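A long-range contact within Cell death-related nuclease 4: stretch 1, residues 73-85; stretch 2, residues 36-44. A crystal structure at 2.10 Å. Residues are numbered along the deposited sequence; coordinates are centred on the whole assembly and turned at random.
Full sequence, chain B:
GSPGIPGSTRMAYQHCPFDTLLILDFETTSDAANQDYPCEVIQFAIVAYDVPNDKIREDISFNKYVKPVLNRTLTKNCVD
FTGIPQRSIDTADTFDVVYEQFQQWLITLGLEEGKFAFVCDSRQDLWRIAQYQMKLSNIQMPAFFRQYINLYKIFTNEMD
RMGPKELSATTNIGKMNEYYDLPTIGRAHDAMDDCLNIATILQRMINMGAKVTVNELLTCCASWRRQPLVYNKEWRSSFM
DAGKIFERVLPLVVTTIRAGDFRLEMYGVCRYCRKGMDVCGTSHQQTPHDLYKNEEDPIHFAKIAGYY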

# COMPACT_ATOMS: atom_id res chain seq x y z
N THR B 73 1.83 -3.81 3.08
CA THR B 73 2.79 -4.20 2.04
C THR B 73 3.53 -2.97 1.55
O THR B 73 2.93 -2.06 0.98
CB THR B 73 2.09 -4.87 0.84
OG1 THR B 73 1.17 -5.87 1.30
CG2 THR B 73 3.13 -5.52 -0.07
N LEU B 74 4.84 -2.94 1.76
CA LEU B 74 5.67 -1.85 1.26
C LEU B 74 5.65 -1.83 -0.26
O LEU B 74 5.82 -2.86 -0.91
CB LEU B 74 7.11 -1.97 1.76
CG LEU B 74 7.34 -1.98 3.27
CD1 LEU B 74 8.84 -1.95 3.55
CD2 LEU B 74 6.65 -0.81 3.95
N THR B 75 5.44 -0.65 -0.84
CA THR B 75 5.53 -0.49 -2.28
C THR B 75 6.98 -0.70 -2.69
O THR B 75 7.88 -0.60 -1.87
CB THR B 75 5.06 0.90 -2.75
OG1 THR B 75 5.96 1.90 -2.27
CG2 THR B 75 3.65 1.19 -2.23
N LYS B 76 7.19 -0.99 -3.97
CA LYS B 76 8.54 -1.26 -4.46
C LYS B 76 9.43 -0.03 -4.31
O LYS B 76 10.60 -0.14 -3.94
CB LYS B 76 8.49 -1.70 -5.92
CG LYS B 76 9.84 -2.04 -6.53
CD LYS B 76 10.50 -3.22 -5.83
CE LYS B 76 11.89 -3.49 -6.39
NZ LYS B 76 11.87 -3.75 -7.86
N ASN B 77 8.88 1.15 -4.59
CA ASN B 77 9.65 2.38 -4.50
C ASN B 77 9.96 2.75 -3.05
O ASN B 77 10.97 3.39 -2.77
CB ASN B 77 8.91 3.53 -5.20
CG ASN B 77 7.55 3.82 -4.59
OD1 ASN B 77 7.42 4.66 -3.71
ND2 ASN B 77 6.52 3.14 -5.08
N CYS B 78 9.10 2.32 -2.13
CA CYS B 78 9.37 2.52 -0.71
C CYS B 78 10.55 1.67 -0.27
O CYS B 78 11.45 2.15 0.43
CB CYS B 78 8.13 2.17 0.13
SG CYS B 78 8.43 2.18 1.92
N VAL B 79 10.56 0.41 -0.69
CA VAL B 79 11.66 -0.50 -0.38
C VAL B 79 12.98 0.01 -0.96
O VAL B 79 14.01 -0.02 -0.29
CB VAL B 79 11.38 -1.92 -0.92
CG1 VAL B 79 12.62 -2.81 -0.78
CG2 VAL B 79 10.20 -2.54 -0.20
N ASP B 80 12.94 0.47 -2.21
CA ASP B 80 14.13 0.97 -2.88
C ASP B 80 14.68 2.21 -2.19
O ASP B 80 15.89 2.43 -2.17
CB ASP B 80 13.82 1.28 -4.35
CG ASP B 80 13.55 0.04 -5.17
OD1 ASP B 80 13.92 -1.07 -4.74
OD2 ASP B 80 12.97 0.17 -6.27
N PHE B 81 13.79 3.02 -1.62
CA PHE B 81 14.18 4.28 -1.00
C PHE B 81 14.68 4.09 0.44
O PHE B 81 15.67 4.69 0.84
CB PHE B 81 13.01 5.26 -1.02
CG PHE B 81 13.31 6.56 -0.34
CD1 PHE B 81 14.15 7.49 -0.94
CD2 PHE B 81 12.77 6.86 0.90
CE1 PHE B 81 14.43 8.70 -0.32
CE2 PHE B 81 13.04 8.06 1.52
CZ PHE B 81 13.88 8.98 0.91
N THR B 82 13.97 3.26 1.20
CA THR B 82 14.29 3.06 2.62
C THR B 82 15.31 1.95 2.84
O THR B 82 16.00 1.91 3.86
CB THR B 82 13.03 2.73 3.42
OG1 THR B 82 12.50 1.47 2.98
CG2 THR B 82 11.97 3.82 3.25
N GLY B 83 15.40 1.03 1.88
CA GLY B 83 16.27 -0.13 2.00
C GLY B 83 15.70 -1.19 2.93
O GLY B 83 16.38 -2.15 3.28
N ILE B 84 14.44 -1.02 3.33
CA ILE B 84 13.80 -1.94 4.26
C ILE B 84 13.11 -3.08 3.50
O ILE B 84 12.27 -2.82 2.63
CB ILE B 84 12.77 -1.22 5.15
CG1 ILE B 84 13.45 -0.09 5.93
CG2 ILE B 84 12.11 -2.20 6.12
CD1 ILE B 84 12.50 0.80 6.70
N PRO B 85 13.46 -4.34 3.80
CA PRO B 85 12.77 -5.46 3.16
C PRO B 85 11.44 -5.77 3.84
O PRO B 85 11.26 -5.48 5.02
CB PRO B 85 13.75 -6.62 3.32
CG PRO B 85 14.47 -6.31 4.58
CD PRO B 85 14.57 -4.81 4.66
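Stretch 2 (36-44) DYPCEVIQF

Stretch 2 meets stretch 1 through a few side chains, its backbone well back. In register, Thr 75 CA lies 11.9 Å from Tyr 37 CA, and Ile 84 CA lies 8.2 Å from Gln 43 CA. Both chains advance from the first pairing to the second.

Asp 36, in loop conformation, makes no contact. Tyr 37 (phi/psi -130/132, chi1 t) points toward stretch 1, and its OH lies 4.4 Å from Thr 75 CG2. A water links the two, 3.2 Å from Tyr 37 OH and accepting from Thr 75 N at 3.2 Å. Pro 38, Cys 39 and Glu 40 are out of reach.

The strand begins at Val 41 (-62/132), also out of reach. Ile 42 (-125/-11, chi1 p, chi2 t) then carries the largest covered area, 90 Å², its psi far from those of its neighbours. Its CD1 lies 3.6 Å from Ile 84 CD1, 3.9 Å from Leu 74 CD2 and 4.0 Å from Cys 78 SG, so residues before, within and after the helix meet one methyl. Gln 43, extended at -146/139, places OE1 3.4 Å from Ile 84 CD1, a van der Waals contact of amide oxygen and methyl; OE1 is hydrogen-bonded elsewhere in the structure. Phe 44 is out of reach. No hydrogen bond joins the stretches directly.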

# COMPACT_ATOMS: atom_id res chain seq x y z
N ASP B 36 -0.88 12.19 -1.13
CA ASP B 36 -2.06 11.94 -0.30
C ASP B 36 -1.95 10.53 0.26
O ASP B 36 -2.75 9.65 -0.06
CB ASP B 36 -3.35 12.11 -1.11
CG ASP B 36 -4.57 12.26 -0.23
OD1 ASP B 36 -4.45 12.08 1.00
OD2 ASP B 36 -5.66 12.56 -0.77
N TYR B 37 -0.95 10.33 1.11
CA TYR B 37 -0.59 9.00 1.60
C TYR B 37 -0.47 9.02 3.12
O TYR B 37 0.19 9.90 3.68
CB TYR B 37 0.72 8.56 0.96
CG TYR B 37 1.01 7.08 1.08
CD1 TYR B 37 1.69 6.57 2.18
CD2 TYR B 37 0.60 6.20 0.09
CE1 TYR B 37 1.95 5.21 2.28
CE2 TYR B 37 0.86 4.85 0.19
CZ TYR B 37 1.54 4.36 1.29
OH TYR B 37 1.80 3.01 1.38
N PRO B 38 -1.09 8.04 3.81
CA PRO B 38 -1.04 7.99 5.27
C PRO B 38 0.26 7.36 5.78
O PRO B 38 0.26 6.22 6.24
CB PRO B 38 -2.25 7.13 5.62
CG PRO B 38 -2.34 6.17 4.49
CD PRO B 38 -1.91 6.94 3.26
N CYS B 39 1.35 8.12 5.70
CA CYS B 39 2.67 7.63 6.07
C CYS B 39 2.71 7.06 7.48
O CYS B 39 2.38 7.74 8.45
CB CYS B 39 3.70 8.76 5.94
SG CYS B 39 3.85 9.45 4.28
N GLU B 40 3.12 5.79 7.58
CA GLU B 40 3.33 5.12 8.86
C GLU B 40 4.81 4.83 9.06
O GLU B 40 5.49 4.40 8.14
CB GLU B 40 2.54 3.82 8.93
CG GLU B 40 1.05 3.98 8.82
CD GLU B 40 0.35 2.64 8.71
OE1 GLU B 40 0.32 2.07 7.60
OE2 GLU B 40 -0.17 2.15 9.74
N VAL B 41 5.30 5.05 10.28
CA VAL B 41 6.68 4.75 10.63
C VAL B 41 6.96 3.26 10.47
O VAL B 41 6.20 2.43 10.97
CB VAL B 41 7.01 5.18 12.07
CG1 VAL B 41 8.43 4.79 12.45
CG2 VAL B 41 6.82 6.68 12.23
N ILE B 42 8.06 2.93 9.80
CA ILE B 42 8.47 1.53 9.62
C ILE B 42 9.90 1.29 10.11
O ILE B 42 10.34 0.15 10.22
CB ILE B 42 8.36 1.09 8.15
CG1 ILE B 42 9.12 2.05 7.23
CG2 ILE B 42 6.89 1.02 7.74
CD1 ILE B 42 9.13 1.63 5.78
N GLN B 43 10.63 2.37 10.41
CA GLN B 43 11.91 2.25 11.08
C GLN B 43 12.15 3.44 12.01
O GLN B 43 11.86 4.59 11.67
CB GLN B 43 13.05 2.13 10.07
CG GLN B 43 14.39 1.79 10.73
CD GLN B 43 15.46 1.40 9.73
OE1 GLN B 43 15.28 1.54 8.52
NE2 GLN B 43 16.58 0.90 10.23
N PHE B 44 12.70 3.13 13.19
CA PHE B 44 12.89 4.10 14.26
C PHE B 44 14.35 4.05 14.70
O PHE B 44 14.77 3.12 15.38
CB PHE B 44 11.95 3.75 15.43
CG PHE B 44 11.74 4.86 16.42
CD1 PHE B 44 12.67 5.88 16.57
CD2 PHE B 44 10.61 4.87 17.22
CE1 PHE B 44 12.46 6.89 17.50
CE2 PHE B 44 10.40 5.88 18.15
CZ PHE B 44 11.33 6.89 18.29
O HOH W 1 4.73 1.86 1.04